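Local atomic coordinates of MREC protein (Listeria monocytogenes, PDB entry 2J5U), a protein that probably takes part in forming and maintaining the rod shape of the bacterial cell, assembling as a homooligomer. Residues 157-170 with 202-214. Sequence-based numbering, arbitrary orientation.
Sequences KLLELKQLPYDMKF and MGLSQTAFIKPGA
Leu159 with Ile210 and Leu161 with Ala208 are hydrogen-bonded antiparallel pairs, two bonds each, that join strands 158-165 and 205-212, whose axes run at 143°. Between the Leu161-Ala208 and Leu164-Gln206 pairs, strand 158-165 has two residues, Lys162 and Gln163, where strand 205-212 has Thr207 alone: a beta bulge, with Gln163 at positive phi. On one face Leu161 leans diagonally onto Ile210, CD1 to CD1 at 3.5 Å, while its CB meets Ala208 CB at 4.0 Å; Leu159 CD2 reaches Pro212 CB at 3.9 Å. The pair forms the central seam of a closed six-stranded antiparallel barrel. In strand order 1-2-3-6-5-4, as in the barrels of chymotrypsin-like proteases, the third and sixth strands lie side by side, and the leucine face turns toward Val139 of strand 135-139. On the other face Glu160 runs alongside Phe209, Glu160 CG to Phe209 CE2 at 3.6 Å, with carboxylate and ring planes 30° apart; Lys196 adds a cation-pi contact to the same ring. Beyond the bulge, Gln206 ties its strand to the turn after strand 158-165. Its side chain is extended (chi2 -180°), and NE2 donates to two backbone oxygens: Pro165 O, met on a lone pair at 3.0 Å but tilted from the amide plane, and Met168 O, lying in that plane. The two bonds would hold the buried amide against rotation, though the one to Met168 O is modelled implausibly short; OE1 lies at the edge of the Phe170 ring, in its plane, 3.7 Å from CD1, while Leu164 CD2 covers one face.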
loop_
_atom_site.group_PDB
_atom_site.type_symbol
_atom_site.label_atom_id
_atom_site.label_comp_id
_atom_site.label_asym_id
_atom_site.label_seq_id
_atom_site.Cartn_x
_atom_site.Cartn_y
_atom_site.Cartn_z
ATOM N N LYS A 157 57.341 29.790 56.202
ATOM C CA LYS A 157 57.038 30.557 54.993
ATOM C C LYS A 157 55.889 29.884 54.217
ATOM O O LYS A 157 55.825 29.961 52.990
ATOM C CB LYS A 157 58.282 30.643 54.091
ATOM C CG LYS A 157 59.007 31.984 54.089
ATOM C CD LYS A 157 59.805 32.231 55.355
ATOM C CE LYS A 157 60.419 33.640 55.362
ATOM N NZ LYS A 157 61.299 33.917 54.176
ATOM N N LEU A 158 54.983 29.229 54.942
ATOM C CA LEU A 158 53.868 28.527 54.317
ATOM C C LEU A 158 52.455 29.006 54.664
ATOM O O LEU A 158 52.158 29.382 55.803
ATOM C CB LEU A 158 53.965 27.032 54.625
ATOM C CG LEU A 158 55.221 26.336 54.100
ATOM C CD1 LEU A 158 55.164 24.862 54.443
ATOM C CD2 LEU A 158 55.335 26.532 52.598
ATOM N N LEU A 159 51.593 28.964 53.651
ATOM C CA LEU A 159 50.190 29.341 53.756
ATOM C C LEU A 159 49.401 28.093 54.149
ATOM O O LEU A 159 49.734 26.988 53.708
ATOM C CB LEU A 159 49.693 29.837 52.401
ATOM C CG LEU A 159 49.462 31.320 52.099
ATOM C CD1 LEU A 159 49.995 32.202 53.206
ATOM C CD2 LEU A 159 50.114 31.643 50.757
ATOM N N GLU A 160 48.371 28.264 54.978
ATOM C CA GLU A 160 47.527 27.150 55.412
ATOM C C GLU A 160 46.253 27.011 54.576
ATOM O O GLU A 160 45.426 27.917 54.542
ATOM C CB GLU A 160 47.103 27.314 56.873
ATOM C CG GLU A 160 48.035 26.692 57.890
ATOM C CD GLU A 160 47.343 26.450 59.229
ATOM O OE1 GLU A 160 46.417 25.606 59.274
ATOM O OE2 GLU A 160 47.717 27.104 60.233
ATOM N N LEU A 161 46.091 25.873 53.912
ATOM C CA LEU A 161 44.898 25.617 53.112
ATOM C C LEU A 161 44.046 24.718 53.982
ATOM O O LEU A 161 44.359 23.546 54.145
ATOM C CB LEU A 161 45.258 24.876 51.834
ATOM C CG LEU A 161 44.393 25.198 50.620
ATOM C CD1 LEU A 161 44.610 24.117 49.587
ATOM C CD2 LEU A 161 42.930 25.292 51.008
ATOM N N LYS A 162 42.976 25.262 54.544
ATOM C CA LYS A 162 42.117 24.490 55.436
ATOM C C LYS A 162 40.815 23.998 54.815
ATOM O O LYS A 162 40.294 24.580 53.860
ATOM C CB LYS A 162 41.759 25.319 56.674
ATOM C CG LYS A 162 42.929 25.933 57.417
ATOM C CD LYS A 162 42.427 26.805 58.558
ATOM C CE LYS A 162 43.571 27.434 59.337
ATOM N NZ LYS A 162 43.064 28.292 60.444
ATOM N N GLN A 163 40.298 22.914 55.381
ATOM C CA GLN A 163 39.035 22.326 54.961
ATOM C C GLN A 163 38.924 21.608 53.638
ATOM O O GLN A 163 37.911 21.733 52.956
ATOM C CB GLN A 163 37.948 23.379 55.024
ATOM C CG GLN A 163 37.555 23.675 56.423
ATOM C CD GLN A 163 36.494 24.728 56.503
ATOM O OE1 GLN A 163 36.760 25.916 56.299
ATOM N NE2 GLN A 163 35.270 24.304 56.798
ATOM N N LEU A 164 39.951 20.857 53.273
ATOM C CA LEU A 164 39.913 20.098 52.043
ATOM C C LEU A 164 39.244 18.788 52.409
ATOM O O LEU A 164 39.354 18.333 53.544
ATOM C CB LEU A 164 41.323 19.846 51.521
ATOM C CG LEU A 164 42.022 21.083 50.959
ATOM C CD1 LEU A 164 42.227 22.061 52.081
ATOM C CD2 LEU A 164 43.362 20.720 50.335
ATOM N N PRO A 165 38.521 18.175 51.462
ATOM C CA PRO A 165 37.835 16.903 51.722
ATOM C C PRO A 165 38.790 15.868 52.307
ATOM O O PRO A 165 39.899 15.694 51.811
ATOM C CB PRO A 165 37.299 16.512 50.346
ATOM C CG PRO A 165 38.239 17.213 49.380
ATOM C CD PRO A 165 38.430 18.549 50.041
ATOM N N TYR A 166 38.350 15.181 53.357
ATOM C CA TYR A 166 39.181 14.191 54.043
ATOM C C TYR A 166 39.474 12.905 53.283
ATOM O O TYR A 166 40.430 12.203 53.601
ATOM C CB TYR A 166 38.548 13.821 55.379
ATOM C CG TYR A 166 37.405 12.845 55.243
ATOM C CD1 TYR A 166 37.636 11.464 55.228
ATOM C CD2 TYR A 166 36.090 13.298 55.104
ATOM C CE1 TYR A 166 36.578 10.555 55.076
ATOM C CE2 TYR A 166 35.027 12.399 54.952
ATOM C CZ TYR A 166 35.279 11.032 54.939
ATOM O OH TYR A 166 34.232 10.154 54.801
ATOM N N ASP A 167 38.662 12.584 52.286
ATOM C CA ASP A 167 38.871 11.350 51.539
ATOM C C ASP A 167 39.622 11.513 50.224
ATOM O O ASP A 167 39.952 10.528 49.563
ATOM C CB ASP A 167 37.530 10.698 51.273
ATOM C CG ASP A 167 36.539 11.668 50.699
ATOM O OD1 ASP A 167 36.742 12.115 49.547
ATOM O OD2 ASP A 167 35.564 11.998 51.410
ATOM N N MET A 168 39.885 12.754 49.841
ATOM C CA MET A 168 40.607 13.036 48.610
ATOM C C MET A 168 42.096 12.988 48.970
ATOM O O MET A 168 42.464 13.280 50.107
ATOM C CB MET A 168 40.203 14.424 48.118
ATOM C CG MET A 168 40.148 14.586 46.622
ATOM S SD MET A 168 39.111 15.997 46.173
ATOM C CE MET A 168 37.532 15.282 46.357
ATOM N N LYS A 169 42.957 12.617 48.031
ATOM C CA LYS A 169 44.381 12.552 48.351
ATOM C C LYS A 169 45.205 13.591 47.591
ATOM O O LYS A 169 45.079 13.734 46.374
ATOM C CB LYS A 169 44.926 11.158 48.055
ATOM C CG LYS A 169 44.895 10.817 46.586
ATOM C CD LYS A 169 45.805 9.655 46.264
ATOM C CE LYS A 169 45.335 8.372 46.905
ATOM N NZ LYS A 169 46.316 7.287 46.634
ATOM N N PHE A 170 46.070 14.301 48.311
ATOM C CA PHE A 170 46.882 15.332 47.683
ATOM C C PHE A 170 48.358 15.008 47.626
ATOM O O PHE A 170 48.896 14.335 48.501
ATOM C CB PHE A 170 46.658 16.662 48.393
ATOM C CG PHE A 170 45.214 17.032 48.501
ATOM C CD1 PHE A 170 44.445 16.570 49.559
ATOM C CD2 PHE A 170 44.606 17.790 47.511
ATOM C CE1 PHE A 170 43.089 16.857 49.629
ATOM C CE2 PHE A 170 43.255 18.080 47.571
ATOM C CZ PHE A 170 42.494 17.614 48.630
ATOM N N MET A 202 40.268 16.469 64.470
ATOM C CA MET A 202 38.919 15.919 64.357
ATOM C C MET A 202 38.838 14.712 63.412
ATOM O O MET A 202 38.102 13.763 63.674
ATOM C CB MET A 202 37.939 17.001 63.878
ATOM C CG MET A 202 37.929 18.283 64.707
ATOM S SD MET A 202 38.122 17.998 66.490
ATOM C CE MET A 202 36.534 17.265 66.927
ATOM N N GLY A 203 39.598 14.753 62.320
ATOM C CA GLY A 203 39.566 13.673 61.346
ATOM C C GLY A 203 38.462 13.926 60.326
ATOM O O GLY A 203 38.055 13.029 59.587
ATOM N N LEU A 204 37.991 15.171 60.280
ATOM C CA LEU A 204 36.914 15.589 59.384
ATOM C C LEU A 204 37.389 16.169 58.053
ATOM O O LEU A 204 36.666 16.124 57.061
ATOM C CB LEU A 204 36.045 16.641 60.084
ATOM C CG LEU A 204 35.451 16.285 61.450
ATOM C CD1 LEU A 204 34.841 17.534 62.090
ATOM C CD2 LEU A 204 34.411 15.183 61.281
ATOM N N SER A 205 38.594 16.726 58.036
ATOM C CA SER A 205 39.131 17.335 56.825
ATOM C C SER A 205 40.646 17.256 56.783
ATOM O O SER A 205 41.268 16.695 57.677
ATOM C CB SER A 205 38.710 18.800 56.763
ATOM O OG SER A 205 39.054 19.463 57.969
ATOM N N GLN A 206 41.236 17.816 55.735
ATOM C CA GLN A 206 42.684 17.835 55.605
ATOM C C GLN A 206 43.158 19.277 55.538
ATOM O O GLN A 206 42.367 20.193 55.342
ATOM C CB GLN A 206 43.137 17.105 54.343
ATOM C CG GLN A 206 43.055 15.603 54.416
ATOM C CD GLN A 206 43.526 14.952 53.135
ATOM O OE1 GLN A 206 44.722 14.849 52.875
ATOM N NE2 GLN A 206 42.581 14.525 52.312
ATOM N N THR A 207 44.456 19.473 55.710
ATOM C CA THR A 207 45.025 20.801 55.655
ATOM C C THR A 207 46.307 20.692 54.872
ATOM O O THR A 207 47.135 19.834 55.152
ATOM C CB THR A 207 45.349 21.329 57.059
ATOM O OG1 THR A 207 44.164 21.298 57.862
ATOM C CG2 THR A 207 45.868 22.760 56.983
ATOM N N ALA A 208 46.462 21.542 53.870
ATOM C CA ALA A 208 47.676 21.531 53.081
ATOM C C ALA A 208 48.446 22.800 53.413
ATOM O O ALA A 208 47.860 23.827 53.760
ATOM C CB ALA A 208 47.346 21.489 51.600
ATOM N N PHE A 209 49.765 22.719 53.339
ATOM C CA PHE A 209 50.593 23.878 53.600
ATOM C C PHE A 209 51.135 24.247 52.242
ATOM O O PHE A 209 51.615 23.395 51.491
ATOM C CB PHE A 209 51.666 23.535 54.621
ATOM C CG PHE A 209 51.097 23.215 55.961
ATOM C CD1 PHE A 209 50.576 21.953 56.223
ATOM C CD2 PHE A 209 50.971 24.204 56.929
ATOM C CE1 PHE A 209 49.932 21.684 57.436
ATOM C CE2 PHE A 209 50.330 23.949 58.146
ATOM C CZ PHE A 209 49.809 22.689 58.398
ATOM N N ILE A 210 51.030 25.527 51.922
ATOM C CA ILE A 210 51.408 25.985 50.609
ATOM C C ILE A 210 52.513 27.009 50.511
ATOM O O ILE A 210 52.615 27.924 51.325
ATOM C CB ILE A 210 50.134 26.491 49.912
ATOM C CG1 ILE A 210 49.158 25.311 49.803
ATOM C CG2 ILE A 210 50.454 27.098 48.547
ATOM C CD1 ILE A 210 47.757 25.689 49.409
ATOM N N LYS A 211 53.343 26.831 49.489
ATOM C CA LYS A 211 54.452 27.728 49.221
ATOM C C LYS A 211 53.976 28.790 48.239
ATOM O O LYS A 211 53.783 28.506 47.059
ATOM C CB LYS A 211 55.608 26.950 48.603
ATOM C CG LYS A 211 56.769 27.821 48.174
ATOM C CD LYS A 211 57.764 27.017 47.361
ATOM C CE LYS A 211 58.885 27.910 46.839
ATOM N NZ LYS A 211 59.823 27.160 45.948
ATOM N N PRO A 212 53.774 30.027 48.712
ATOM C CA PRO A 212 53.316 31.060 47.789
ATOM C C PRO A 212 54.236 31.162 46.599
ATOM O O PRO A 212 55.454 31.059 46.741
ATOM C CB PRO A 212 53.315 32.321 48.649
ATOM C CG PRO A 212 54.332 32.040 49.678
ATOM C CD PRO A 212 54.080 30.605 50.028
ATOM N N GLY A 213 53.646 31.346 45.424
ATOM C CA GLY A 213 54.428 31.457 44.209
ATOM C C GLY A 213 55.053 32.827 44.080
ATOM O O GLY A 213 56.167 32.977 43.576
ATOM N N ALA A 214 54.334 33.840 44.533
ATOM C CA ALA A 214 54.854 35.189 44.459
ATOM C C ALA A 214 55.726 35.460 45.675
ATOM O O ALA A 214 55.418 35.015 46.776
ATOM C CB ALA A 214 53.706 36.188 44.404
#